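Local coordinates for cupin type-2 domain-containing protein (Burkholderia xenovorans, PDB 2O8Q) that is of unknown function but adopts a cupin fold and holds a nickel ion at a site of three histidines, at residues 42-47 with 112-117. Numbering follows the deposited sequence.
Sequences GAHVIR and VLEIVS. With EDO (1,2-ethanediol), chain F.
H44 turns CG into the crowded position between its backbone N and carbonyl carbon (chi1 45°), while E114 keeps CG anti to its N (chi1 180°) and stays extended beyond it. On two neighbouring antiparallel strands of the cupin beta-barrel, these torsions send the two side chains out alongside each other from the same face, bringing the imidazole edge to the carboxylate. The strands bond through G42–V116, H44–E114 and I46–V112, each a hydrogen-bonded pair; the bond from E114 N to H44 O is nearly straight. G42 N gives its hydrogen to V116 O at 2.8 Å.

On the face of H44 and E114, I46 CB rests on V112 CG1, and I46 CD1 lies 3.5 Å from E114 OE1. A43, V45, L113 and I115 lie on the opposite face, where small or branched apolar groups suit packing against L67, Y69 and F65 of a second subunit; V45 CG2 meets L113 CD1 at 3.9 Å. Glutamate has the reach for two partners in this buried interior, where the nickel lies about 6 Å from the E114 side chain: OE2 accepts from Q66 NE2, and OE1 from the imidazole, which would probably stabilise the carboxylate's charge. With ring and carboxylate planes 82° apart, H44 NE2 approaches E114 OE1 from above the carboxylate plane, at 2.7 Å.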
loop_
_atom_site.group_PDB
_atom_site.type_symbol
_atom_site.label_atom_id
_atom_site.label_comp_id
_atom_site.label_asym_id
_atom_site.label_seq_id
_atom_site.Cartn_x
_atom_site.Cartn_y
_atom_site.Cartn_z
ATOM N N GLY A 42 -5.555 -5.819 6.347
ATOM C CA GLY A 42 -6.484 -6.356 7.319
ATOM C C GLY A 42 -7.068 -5.229 8.148
ATOM O O GLY A 42 -6.434 -4.194 8.287
ATOM N N ALA A 43 -8.249 -5.440 8.708
ATOM C CA ALA A 43 -8.771 -4.490 9.667
ATOM C C ALA A 43 -9.701 -5.236 10.577
ATOM O O ALA A 43 -10.523 -6.061 10.140
ATOM C CB ALA A 43 -9.503 -3.340 8.989
ATOM N N HIS A 44 -9.569 -4.961 11.846
ATOM C CA HIS A 44 -10.347 -5.685 12.871
ATOM C C HIS A 44 -10.488 -4.855 14.103
ATOM O O HIS A 44 -9.681 -3.985 14.380
ATOM C CB HIS A 44 -9.715 -7.043 13.141
ATOM C CG HIS A 44 -8.230 -6.935 13.288
ATOM N ND1 HIS A 44 -7.362 -7.243 12.249
ATOM C CD2 HIS A 44 -7.482 -6.364 14.253
ATOM C CE1 HIS A 44 -6.128 -6.956 12.633
ATOM N NE2 HIS A 44 -6.169 -6.490 13.876
ATOM N N VAL A 45 -11.545 -5.131 14.866
ATOM C CA VAL A 45 -11.761 -4.485 16.157
ATOM C C VAL A 45 -11.250 -5.430 17.260
ATOM O O VAL A 45 -11.534 -6.653 17.277
ATOM C CB VAL A 45 -13.218 -4.116 16.380
ATOM C CG1 VAL A 45 -13.460 -3.510 17.800
ATOM C CG2 VAL A 45 -13.726 -3.177 15.251
ATOM N N ILE A 46 -10.468 -4.850 18.146
ATOM C CA ILE A 46 -9.847 -5.576 19.227
ATOM C C ILE A 46 -10.516 -5.121 20.523
ATOM O O ILE A 46 -10.652 -3.940 20.768
ATOM C CB ILE A 46 -8.356 -5.230 19.306
ATOM C CG1 ILE A 46 -7.661 -5.376 17.937
ATOM C CG2 ILE A 46 -7.632 -6.093 20.376
ATOM C CD1 ILE A 46 -6.207 -5.075 17.930
ATOM N N ARG A 47 -10.923 -6.075 21.327
ATOM C CA ARG A 47 -11.500 -5.736 22.634
ATOM C C ARG A 47 -10.781 -6.502 23.741
ATOM O O ARG A 47 -10.399 -7.664 23.575
ATOM C CB ARG A 47 -13.019 -5.927 22.657
ATOM C CG ARG A 47 -13.539 -7.215 22.875
ATOM C CD ARG A 47 -15.047 -7.068 23.243
ATOM N NE ARG A 47 -15.663 -8.368 23.131
ATOM C CZ ARG A 47 -16.955 -8.558 22.912
ATOM N NH1 ARG A 47 -17.755 -7.514 22.714
ATOM N NH2 ARG A 47 -17.409 -9.787 22.823
ATOM N N VAL A 112 -10.639 -1.137 20.165
ATOM C CA VAL A 112 -9.780 -0.380 19.281
ATOM C C VAL A 112 -9.832 -1.007 17.901
ATOM O O VAL A 112 -9.716 -2.229 17.766
ATOM C CB VAL A 112 -8.331 -0.270 19.874
ATOM C CG1 VAL A 112 -7.714 -1.625 20.100
ATOM C CG2 VAL A 112 -7.446 0.638 18.994
ATOM N N LEU A 113 -9.939 -0.182 16.880
ATOM C CA LEU A 113 -9.858 -0.638 15.503
ATOM C C LEU A 113 -8.396 -0.553 15.054
ATOM O O LEU A 113 -7.721 0.447 15.240
ATOM C CB LEU A 113 -10.706 0.281 14.625
ATOM C CG LEU A 113 -10.730 0.018 13.118
ATOM C CD1 LEU A 113 -11.401 -1.331 12.751
ATOM C CD2 LEU A 113 -11.411 1.232 12.358
ATOM N N GLU A 114 -7.928 -1.635 14.450
ATOM C CA GLU A 114 -6.598 -1.727 13.886
ATOM C C GLU A 114 -6.767 -1.926 12.380
ATOM O O GLU A 114 -7.522 -2.790 11.966
ATOM C CB GLU A 114 -5.784 -2.917 14.436
ATOM C CG GLU A 114 -4.368 -3.045 13.844
ATOM C CD GLU A 114 -3.544 -4.141 14.464
ATOM O OE1 GLU A 114 -4.124 -5.096 15.063
ATOM O OE2 GLU A 114 -2.285 -4.105 14.353
ATOM N N ILE A 115 -6.023 -1.125 11.600
ATOM C CA ILE A 115 -5.933 -1.237 10.146
ATOM C C ILE A 115 -4.459 -1.461 9.839
ATOM O O ILE A 115 -3.620 -0.691 10.269
ATOM C CB ILE A 115 -6.455 0.004 9.416
ATOM C CG1 ILE A 115 -7.808 0.450 9.980
ATOM C CG2 ILE A 115 -6.439 -0.259 7.888
ATOM C CD1 ILE A 115 -7.752 1.557 11.067
ATOM N N VAL A 116 -4.127 -2.492 9.060
ATOM C CA VAL A 116 -2.736 -2.898 8.907
ATOM C C VAL A 116 -2.523 -3.515 7.543
ATOM O O VAL A 116 -3.424 -4.182 7.016
ATOM C CB VAL A 116 -2.407 -3.977 9.980
ATOM C CG1 VAL A 116 -3.065 -5.374 9.605
ATOM C CG2 VAL A 116 -0.893 -4.178 10.217
ATOM N N SER A 117 -1.340 -3.314 6.975
ATOM C CA SER A 117 -0.917 -4.000 5.745
ATOM C C SER A 117 0.463 -4.586 6.045
ATOM O O SER A 117 1.318 -3.891 6.592
ATOM C CB SER A 117 -0.797 -3.036 4.595
ATOM O OG SER A 117 -0.276 -3.735 3.460
HETATM C C1 EDO F . 0.442 -2.432 0.484
HETATM O O1 EDO F . 1.448 -3.482 0.571
HETATM C C2 EDO F . 0.808 -1.028 1.043
HETATM O O2 EDO F . 1.270 -0.902 2.414
#